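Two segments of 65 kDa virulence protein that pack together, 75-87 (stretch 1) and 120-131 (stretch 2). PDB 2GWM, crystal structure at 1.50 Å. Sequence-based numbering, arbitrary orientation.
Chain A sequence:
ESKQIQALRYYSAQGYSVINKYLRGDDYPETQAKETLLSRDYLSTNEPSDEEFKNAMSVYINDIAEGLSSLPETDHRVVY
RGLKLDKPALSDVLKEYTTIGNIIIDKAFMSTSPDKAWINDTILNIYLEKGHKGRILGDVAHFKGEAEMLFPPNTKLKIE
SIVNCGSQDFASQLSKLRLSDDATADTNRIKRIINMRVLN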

# COMPACT_ATOMS: atom_id res chain seq x y z
N ASP A 75 3.27 17.51 -4.66
CA ASP A 75 3.81 17.52 -6.02
C ASP A 75 4.61 16.29 -6.41
O ASP A 75 5.30 16.32 -7.44
N HIS A 76 4.59 15.23 -5.61
CA HIS A 76 5.38 14.01 -5.89
C HIS A 76 5.04 13.40 -7.21
O HIS A 76 3.87 13.36 -7.61
N ARG A 77 6.09 12.99 -7.93
CA ARG A 77 5.92 12.35 -9.24
C ARG A 77 6.50 10.96 -9.28
O ARG A 77 6.41 10.31 -10.31
N VAL A 78 7.00 10.48 -8.14
CA VAL A 78 7.46 9.11 -8.00
C VAL A 78 7.45 8.75 -6.51
O VAL A 78 7.69 9.57 -5.64
N VAL A 79 7.16 7.49 -6.24
CA VAL A 79 7.23 6.96 -4.88
C VAL A 79 7.78 5.54 -4.96
O VAL A 79 7.89 4.96 -6.06
N TYR A 80 8.09 4.96 -3.81
CA TYR A 80 8.83 3.72 -3.77
C TYR A 80 8.21 2.76 -2.81
O TYR A 80 7.56 3.15 -1.80
N ARG A 81 8.39 1.48 -3.11
CA ARG A 81 7.95 0.41 -2.26
C ARG A 81 8.82 -0.81 -2.41
O ARG A 81 9.05 -1.21 -3.52
N GLY A 82 9.28 -1.36 -1.31
CA GLY A 82 9.91 -2.68 -1.27
C GLY A 82 8.86 -3.75 -1.03
O GLY A 82 7.98 -3.57 -0.12
N LEU A 83 8.87 -4.82 -1.82
CA LEU A 83 7.98 -6.00 -1.72
C LEU A 83 8.77 -7.30 -1.68
O LEU A 83 9.83 -7.44 -2.28
N LYS A 84 8.22 -8.31 -1.03
CA LYS A 84 8.73 -9.63 -1.11
C LYS A 84 7.85 -10.33 -2.09
O LYS A 84 6.67 -10.64 -1.77
N LEU A 85 8.35 -10.56 -3.31
CA LEU A 85 7.61 -11.30 -4.32
C LEU A 85 8.10 -12.68 -4.61
O LEU A 85 7.44 -13.40 -5.35
N ASP A 86 9.22 -13.11 -4.03
CA ASP A 86 9.80 -14.39 -4.38
C ASP A 86 9.35 -15.56 -3.51
O ASP A 86 9.95 -16.63 -3.59
N LYS A 87 8.25 -15.37 -2.78
CA LYS A 87 7.62 -16.47 -2.02
C LYS A 87 6.92 -17.43 -2.99
O LYS A 87 6.18 -16.98 -3.87
N ASN A 120 14.08 -5.15 -0.11
CA ASN A 120 13.46 -6.43 -0.18
C ASN A 120 13.83 -7.07 -1.51
O ASN A 120 14.61 -6.48 -2.27
N ASP A 121 13.29 -8.24 -1.81
CA ASP A 121 13.65 -8.86 -3.10
C ASP A 121 13.27 -8.03 -4.32
O ASP A 121 13.92 -8.09 -5.36
N THR A 122 12.23 -7.23 -4.18
CA THR A 122 11.72 -6.40 -5.24
C THR A 122 11.62 -4.95 -4.78
O THR A 122 11.04 -4.67 -3.72
N ILE A 123 12.15 -4.02 -5.55
CA ILE A 123 11.96 -2.62 -5.33
C ILE A 123 11.08 -2.10 -6.43
O ILE A 123 11.36 -2.25 -7.62
N LEU A 124 9.96 -1.52 -6.04
CA LEU A 124 9.08 -0.81 -6.99
C LEU A 124 9.40 0.66 -7.04
O LEU A 124 9.47 1.36 -6.02
N ASN A 125 9.60 1.18 -8.26
CA ASN A 125 9.83 2.55 -8.56
C ASN A 125 8.59 2.98 -9.31
O ASN A 125 8.37 2.59 -10.39
N ILE A 126 7.72 3.71 -8.61
CA ILE A 126 6.35 3.99 -9.04
C ILE A 126 6.15 5.42 -9.45
O ILE A 126 6.12 6.32 -8.60
N TYR A 127 6.04 5.65 -10.76
CA TYR A 127 5.83 6.98 -11.27
C TYR A 127 4.38 7.40 -11.14
O TYR A 127 3.48 6.60 -11.36
N LEU A 128 4.17 8.67 -10.88
CA LEU A 128 2.86 9.23 -10.66
C LEU A 128 2.62 10.35 -11.59
O LEU A 128 3.52 11.10 -11.86
N GLU A 129 1.41 10.46 -12.12
CA GLU A 129 1.00 11.62 -12.90
C GLU A 129 0.15 12.55 -12.06
O GLU A 129 -0.42 12.14 -11.06
N LYS A 130 0.06 13.80 -12.47
CA LYS A 130 -0.61 14.84 -11.66
C LYS A 130 -2.04 14.45 -11.45
O LYS A 130 -2.66 13.94 -12.35
N GLY A 131 -2.55 14.61 -10.24
CA GLY A 131 -3.97 14.37 -9.95
C GLY A 131 -4.28 12.99 -9.41
O GLY A 131 -5.44 12.59 -9.26

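How do the apolar side chains fill the two faces of this antiparallel pair? The face carrying V79, R81, L83, T122, L124 and I126 is the greasier one. L83 and L124, both m,t, meet at L83 CD1 and L124 CD1, 3.7 Å apart. V79 (m) lies against I126 (m,t), with CG2 3.9 Å from I126 CB, and its CG1 is 4.0 Å from CD1 of L128, which points toward stretch 1. On the other face V78 (p) sets CG2 3.7 Å from Y127 CD1.

What holds the charged ends? R77, with chi1 to chi3 all m, starts away from stretch 2 but curls back: NE donates to L128 O at 2.7 Å, and NH2 forms a salt bridge with E129 OE1 at 2.6 Å. At the other end D121 (p) accepts two backbone hydrogen bonds, L85 N to OD1 and D86 N to OD2, each 2.9 Å, so its carboxylate ties down the chain beyond the strand.

Where do waters join in? One water donates to N125 OD1 (2.6 Å) and makes a weak bond with Y80 OH (3.4 Å). Another links the extended K84 to D121, 2.6 Å from both K84 NZ and D121 OD2, spanning charges too far apart for a direct salt bridge.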

# COMPACT_ATOMS: atom_id res chain seq x y z
CB ASP A 75 4.69 18.78 -6.20
CG ASP A 75 3.88 20.05 -6.34
OD1 ASP A 75 2.63 20.00 -6.50
OD2 ASP A 75 4.50 21.15 -6.35
CB HIS A 76 5.21 12.99 -4.79
CG HIS A 76 5.64 13.51 -3.46
ND1 HIS A 76 4.77 14.18 -2.63
CD2 HIS A 76 6.84 13.52 -2.84
CE1 HIS A 76 5.41 14.56 -1.54
NE2 HIS A 76 6.67 14.19 -1.65
CB ARG A 77 6.50 13.20 -10.35
CG ARG A 77 5.74 14.51 -10.58
CD ARG A 77 4.26 14.39 -11.08
NE ARG A 77 4.18 13.70 -12.37
CZ ARG A 77 4.20 14.28 -13.57
NH1 ARG A 77 4.31 15.58 -13.68
NH2 ARG A 77 4.11 13.53 -14.66
CB VAL A 78 8.87 8.96 -8.63
CG1 VAL A 78 9.91 9.81 -7.87
CG2 VAL A 78 9.28 7.51 -8.75
CB VAL A 79 5.81 6.94 -4.18
CG1 VAL A 79 5.36 8.32 -3.85
CG2 VAL A 79 4.83 6.19 -5.00
CB TYR A 80 10.28 3.94 -3.27
CG TYR A 80 10.97 5.07 -3.97
CD1 TYR A 80 11.46 4.89 -5.24
CD2 TYR A 80 11.01 6.33 -3.43
CE1 TYR A 80 12.06 5.92 -5.94
CE2 TYR A 80 11.61 7.40 -4.12
CZ TYR A 80 12.15 7.17 -5.39
OH TYR A 80 12.78 8.13 -6.17
CB ARG A 81 6.48 0.06 -2.48
CG ARG A 81 5.99 -1.02 -1.60
CD ARG A 81 6.07 -0.70 -0.13
NE ARG A 81 5.60 -1.83 0.66
CZ ARG A 81 4.33 -2.17 0.83
NH1 ARG A 81 3.36 -1.47 0.29
NH2 ARG A 81 4.02 -3.24 1.58
CB LEU A 83 6.99 -6.12 -2.91
CG LEU A 83 5.87 -5.15 -3.21
CD1 LEU A 83 5.06 -5.68 -4.38
CD2 LEU A 83 4.98 -4.97 -2.02
CB LYS A 84 8.65 -10.28 0.26
CG LYS A 84 9.35 -11.55 0.33
CD LYS A 84 9.26 -12.13 1.73
CE LYS A 84 10.31 -13.20 1.91
NZ LYS A 84 10.45 -14.12 0.71
CB LEU A 85 7.58 -10.55 -5.66
CG LEU A 85 6.85 -9.24 -5.75
CD1 LEU A 85 6.95 -8.74 -7.22
CD2 LEU A 85 5.40 -9.38 -5.30
CB ASP A 86 11.34 -14.29 -4.40
CG ASP A 86 11.82 -13.46 -5.54
OD1 ASP A 86 11.34 -13.65 -6.63
OD2 ASP A 86 12.72 -12.63 -5.36
CB LYS A 87 6.57 -15.93 -1.05
CG LYS A 87 7.03 -14.77 -0.16
CD LYS A 87 6.21 -14.56 1.12
CE LYS A 87 4.71 -14.63 0.89
NZ LYS A 87 3.95 -14.88 2.17
CB ASN A 120 11.93 -6.28 -0.08
CG ASN A 120 11.28 -7.39 0.66
OD1 ASN A 120 11.63 -8.58 0.51
ND2 ASN A 120 10.26 -7.02 1.51
CB ASP A 121 13.24 -10.34 -3.21
CG ASP A 121 11.72 -10.62 -3.31
OD1 ASP A 121 11.03 -9.93 -4.08
OD2 ASP A 121 11.24 -11.59 -2.61
CB THR A 122 10.33 -6.90 -5.67
OG1 THR A 122 10.42 -8.24 -6.09
CG2 THR A 122 9.77 -6.06 -6.76
CB ILE A 123 13.29 -1.82 -5.38
CG1 ILE A 123 14.35 -2.41 -4.45
CG2 ILE A 123 13.07 -0.35 -5.05
CD1 ILE A 123 13.93 -2.60 -3.05
CB LEU A 124 7.63 -0.95 -6.53
CG LEU A 124 7.14 -2.34 -6.32
CD1 LEU A 124 5.65 -2.35 -5.94
CD2 LEU A 124 7.39 -3.28 -7.45
CB ASN A 125 11.08 2.64 -9.49
CG ASN A 125 11.43 4.03 -9.90
OD1 ASN A 125 11.47 4.95 -9.07
ND2 ASN A 125 11.73 4.21 -11.22
CB ILE A 126 5.36 3.63 -7.91
CG1 ILE A 126 5.51 2.20 -7.44
CG2 ILE A 126 3.93 3.85 -8.40
CD1 ILE A 126 4.67 1.87 -6.25
CB TYR A 127 6.25 7.07 -12.72
CG TYR A 127 7.78 6.89 -12.85
CD1 TYR A 127 8.63 7.88 -12.39
CD2 TYR A 127 8.34 5.71 -13.34
CE1 TYR A 127 10.00 7.77 -12.52
CE2 TYR A 127 9.71 5.56 -13.43
CZ TYR A 127 10.55 6.59 -13.00
OH TYR A 127 11.93 6.41 -13.12
CB LEU A 128 2.76 9.80 -9.24
CG LEU A 128 3.05 8.78 -8.14
CD1 LEU A 128 2.94 9.48 -6.79
CD2 LEU A 128 2.14 7.53 -8.17
CB GLU A 129 0.21 11.19 -14.14
CG GLU A 129 0.98 10.43 -15.17
CD GLU A 129 2.25 11.14 -15.57
OE1 GLU A 129 2.13 12.34 -15.95
OE2 GLU A 129 3.35 10.52 -15.50
CB LYS A 130 -0.57 16.17 -12.37
CG LYS A 130 0.74 16.87 -12.36
CD LYS A 130 0.57 18.14 -13.20
CE LYS A 130 1.85 18.77 -13.70
NZ LYS A 130 1.56 19.95 -14.55
O HOH W 1 12.98 7.09 -9.39
O HOH W 2 10.31 -3.84 2.23
O HOH W 3 12.32 -12.79 -0.57